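Local coordinates for geranyltranstransferase (Legionella pneumophila subsp. pneumophila, PDB 3LOM), which probably catalyses the head-to-tail, magnesium-dependent condensation of isoprenoid diphosphates to farnesyl diphosphate, possibly also to geranylgeranyl diphosphate, as in related polyprenyl synthases, at residues V67-G70 and V71-I74; Q143-A146 and I147-L151. All coordinates share one frame; numbering follows the deposited sequence.

Contact 1: residues V67-G70 and V71-I74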
loop_
_atom_site.group_PDB
_atom_site.type_symbol
_atom_site.label_atom_id
_atom_site.label_comp_id
_atom_site.label_asym_id
_atom_site.label_seq_id
_atom_site.Cartn_x
_atom_site.Cartn_y
_atom_site.Cartn_z
ATOM N N VAL A 67 14.437 19.517 12.523
ATOM C CA VAL A 67 13.209 18.843 12.953
ATOM C C VAL A 67 13.544 17.713 13.944
ATOM O O VAL A 67 14.659 17.176 13.929
ATOM C CB VAL A 67 12.320 18.391 11.743
ATOM C CG1 VAL A 67 12.964 17.269 10.974
ATOM C CG2 VAL A 67 10.903 18.023 12.192
ATOM N N ASP A 68 12.587 17.405 14.820
ATOM C CA ASP A 68 12.755 16.419 15.890
ATOM C C ASP A 68 13.206 15.064 15.353
ATOM O O ASP A 68 12.666 14.569 14.359
ATOM C CB ASP A 68 11.451 16.275 16.682
ATOM C CG ASP A 68 11.605 15.399 17.910
ATOM O OD1 ASP A 68 10.844 14.416 18.037
ATOM O OD2 ASP A 68 12.489 15.687 18.744
ATOM N N GLN A 69 14.207 14.480 16.008
ATOM C CA GLN A 69 14.780 13.213 15.563
ATOM C C GLN A 69 13.850 12.014 15.753
ATOM O O GLN A 69 13.998 11.010 15.064
ATOM C CB GLN A 69 16.145 12.967 16.206
ATOM C CG GLN A 69 17.272 13.746 15.536
ATOM C CD GLN A 69 18.549 12.930 15.392
ATOM O OE1 GLN A 69 18.512 11.746 15.043
ATOM N NE2 GLN A 69 19.686 13.566 15.644
ATOM N N GLY A 70 12.897 12.138 16.676
ATOM C CA GLY A 70 11.816 11.165 16.851
ATOM C C GLY A 70 10.924 11.081 15.626
ATOM O O GLY A 70 10.602 9.981 15.163
ATOM N N VAL A 71 10.538 12.249 15.104
ATOM C CA VAL A 71 9.796 12.386 13.835
ATOM C C VAL A 71 10.581 11.778 12.658
ATOM O O VAL A 71 10.021 11.038 11.836
ATOM C CB VAL A 71 9.428 13.883 13.553
ATOM C CG1 VAL A 71 8.807 14.077 12.156
ATOM C CG2 VAL A 71 8.487 14.422 14.632
ATOM N N LEU A 72 11.879 12.075 12.615
ATOM C CA LEU A 72 12.784 11.564 11.594
ATOM C C LEU A 72 12.878 10.040 11.545
ATOM O O LEU A 72 12.927 9.466 10.457
ATOM C CB LEU A 72 14.176 12.178 11.762
ATOM C CG LEU A 72 14.261 13.666 11.409
ATOM C CD1 LEU A 72 15.671 14.202 11.613
ATOM C CD2 LEU A 72 13.799 13.878 9.971
ATOM N N ASP A 73 12.895 9.401 12.718
ATOM C CA ASP A 73 12.874 7.937 12.832
ATOM C C ASP A 73 11.689 7.334 12.093
ATOM O O ASP A 73 11.845 6.366 11.343
ATOM C CB ASP A 73 12.802 7.502 14.303
ATOM C CG ASP A 73 14.072 7.806 15.075
ATOM O OD1 ASP A 73 15.175 7.685 14.499
ATOM O OD2 ASP A 73 13.963 8.157 16.270
ATOM N N ILE A 74 10.521 7.929 12.318
ATOM C CA ILE A 74 9.251 7.476 11.758
ATOM C C ILE A 74 9.219 7.634 10.241
ATOM O O ILE A 74 8.868 6.684 9.528
ATOM C CB ILE A 74 8.065 8.237 12.395
ATOM C CG1 ILE A 74 8.069 8.036 13.913
ATOM C CG2 ILE A 74 6.738 7.792 11.791
ATOM C CD1 ILE A 74 7.374 9.135 14.692
#
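The carboxylate of D73 turns one face to the carbonyl oxygen of Q69, Q69 O lying 3.2 Å from D73 CG rather than level with the group. The chi1 of D73 (-69°) swings CG beside its own N and so folds the acid back over the preceding turn. Outside the two segments, D73 OD1 forms a salt bridge with R19 and a hydrogen bond with Y59, which probably offset the buried negative charge; Q69 O is taken by D73 N at 3.1 Å. The second carboxylate, that of D68, has the amide of G70 above its plane, giving a weak bond of 3.4 Å from G70 N to D68 OD1, while V71 CG2 touches the same oxygen near the plane, 4.1 Å away. This is an N-cap, a place that suits a short acid because it can bend back to a first-turn amide and would probably also interact favourably with the positive end of the helix dipole. D68 O then accepts from L72 N at 3.1 Å. V67, just before the cap, and L72, four residues after it, close a hydrophobic staple, V67 CG1 meeting L72 CD2 at 3.6 Å as the two side chains cross obliquely. With chi1 at 69°, V67 CG1 is wedged between its own N and C, on the side that faces L72. Beyond the staple, L72 packs on V58 and Y59 of helix 53-64. I74 lays CD1 on the carbonyl of G70, 3.4 Å from G70 O.

Contact 2: residues Q143-A146 and I147-L151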
loop_
_atom_site.group_PDB
_atom_site.type_symbol
_atom_site.label_atom_id
_atom_site.label_comp_id
_atom_site.label_asym_id
_atom_site.label_seq_id
_atom_site.Cartn_x
_atom_site.Cartn_y
_atom_site.Cartn_z
ATOM N N GLN A 143 -0.391 18.056 9.176
ATOM C CA GLN A 143 0.944 17.705 8.703
ATOM C C GLN A 143 1.092 16.201 8.481
ATOM O O GLN A 143 1.715 15.785 7.509
ATOM C CB GLN A 143 2.017 18.214 9.666
ATOM C CG GLN A 143 2.143 19.736 9.714
ATOM C CD GLN A 143 3.368 20.216 10.483
ATOM O OE1 GLN A 143 3.777 19.613 11.478
ATOM N NE2 GLN A 143 3.952 21.317 10.027
ATOM N N VAL A 144 0.500 15.405 9.373
ATOM C CA VAL A 144 0.475 13.943 9.255
ATOM C C VAL A 144 -0.119 13.513 7.902
ATOM O O VAL A 144 0.471 12.692 7.186
ATOM C CB VAL A 144 -0.307 13.292 10.438
ATOM C CG1 VAL A 144 -0.455 11.772 10.248
ATOM C CG2 VAL A 144 0.375 13.607 11.769
ATOM N N VAL A 145 -1.259 14.111 7.556
ATOM C CA VAL A 145 -1.926 13.905 6.274
ATOM C C VAL A 145 -1.032 14.287 5.077
ATOM O O VAL A 145 -0.845 13.483 4.159
ATOM C CB VAL A 145 -3.287 14.644 6.248
ATOM C CG1 VAL A 145 -3.903 14.652 4.855
ATOM C CG2 VAL A 145 -4.240 13.999 7.242
ATOM N N ALA A 146 -0.445 15.481 5.120
ATOM C CA ALA A 146 0.402 15.964 4.022
ATOM C C ALA A 146 1.693 15.166 3.847
ATOM O O ALA A 146 2.152 14.993 2.720
ATOM C CB ALA A 146 0.705 17.462 4.172
ATOM N N ILE A 147 2.263 14.693 4.959
ATOM C CA ILE A 147 3.454 13.828 4.954
ATOM C C ILE A 147 3.153 12.488 4.263
ATOM O O ILE A 147 3.944 12.000 3.445
ATOM C CB ILE A 147 4.001 13.601 6.400
ATOM C CG1 ILE A 147 4.773 14.835 6.876
ATOM C CG2 ILE A 147 4.905 12.353 6.493
ATOM C CD1 ILE A 147 4.884 14.951 8.376
ATOM N N THR A 148 1.990 11.923 4.578
ATOM C CA THR A 148 1.581 10.626 4.043
ATOM C C THR A 148 1.193 10.759 2.564
ATOM O O THR A 148 1.425 9.835 1.772
ATOM C CB THR A 148 0.439 10.008 4.884
ATOM O OG1 THR A 148 0.731 10.169 6.277
ATOM C CG2 THR A 148 0.272 8.519 4.584
ATOM N N GLN A 149 0.633 11.919 2.209
ATOM C CA GLN A 149 0.326 12.289 0.820
ATOM C C GLN A 149 1.561 12.225 -0.067
ATOM O O GLN A 149 1.520 11.629 -1.143
ATOM C CB GLN A 149 -0.267 13.701 0.766
ATOM C CG GLN A 149 -1.100 14.004 -0.474
ATOM C CD GLN A 149 -2.592 13.846 -0.231
ATOM O OE1 GLN A 149 -3.197 12.857 -0.648
ATOM N NE2 GLN A 149 -3.192 14.821 0.448
ATOM N N VAL A 150 2.658 12.821 0.394
ATOM C CA VAL A 150 3.926 12.809 -0.340
ATOM C C VAL A 150 4.406 11.392 -0.723
ATOM O O VAL A 150 4.767 11.156 -1.879
ATOM C CB VAL A 150 5.031 13.564 0.437
ATOM C CG1 VAL A 150 6.372 13.456 -0.278
ATOM C CG2 VAL A 150 4.651 15.038 0.633
ATOM N N LEU A 151 4.383 10.463 0.238
ATOM C CA LEU A 151 4.862 9.092 0.029
ATOM C C LEU A 151 3.967 8.312 -0.922
ATOM O O LEU A 151 4.441 7.614 -1.815
ATOM C CB LEU A 151 4.955 8.338 1.367
ATOM C CG LEU A 151 5.526 6.911 1.381
ATOM C CD1 LEU A 151 6.992 6.875 0.961
ATOM C CD2 LEU A 151 5.375 6.307 2.762
#
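T148 and V144 meet side chain to backbone: the hydroxyl of T148 turns back along helix 141-155 and takes the V144 carbonyl, with T148 OG1 2.7 Å from V144 O. Its chi1 of -44° sets OG1 beside its own N, pointing back toward the N-terminal end of the helix, and leaves the methyl CG2 pointing outward and somewhat toward the C-terminal end. T148 N reaches V144 O as well, at 3.1 Å, and the two donors come from opposite faces of the carbonyl plane, tilted from it by 30° for the hydroxyl and 26° for the amide. I147 treats the turn differently. Its branch CG1-CD1 runs back over the carbonyl of Q143, and CD1 lies 3.4 Å from Q143 O, the oxygen that receives I147 N almost head-on. On the next turn V150 repeats the apolar approach, with CG2 3.3 Å from A146 O, whereas Q149 leans CB between the carbonyls of V145 and A146. Different sides of the helix meet different partners: I147 faces A202 and L139, V150 faces helix 178-201, and V144, V145, T148 and Q149 pack on the second subunit, V144 against V145 of that chain. Threonine suits this buried place, between L131 and L132 of helix 113-135 and L132 of the second subunit, because its hydroxyl hydrogen is spent within the helix, which is consistent with apolar neighbours around the side chain.

From the N terminus, the chain leaves helix 53-64 by a short turn and enters contact 1, where V67-I74 start helix 69-91, which runs on to the first aspartate-rich motif of this family. After a two-stranded hairpin and helices 107-110 and 113-135 comes helix 141-155, holding contact 2. Each is a single unbroken stretch, so neither closes a long loop; in series, they neither nest nor cross. Their centres are 14 Å apart and they do not touch, yet V71 packs on both L135 and L139, V144 on L135 and I147 on L139. Contact 1 ties a helix start to helices 5-28, 53-64 and 113-135; contact 2 joins helices 113-135 and 178-201 and reaches the second subunit.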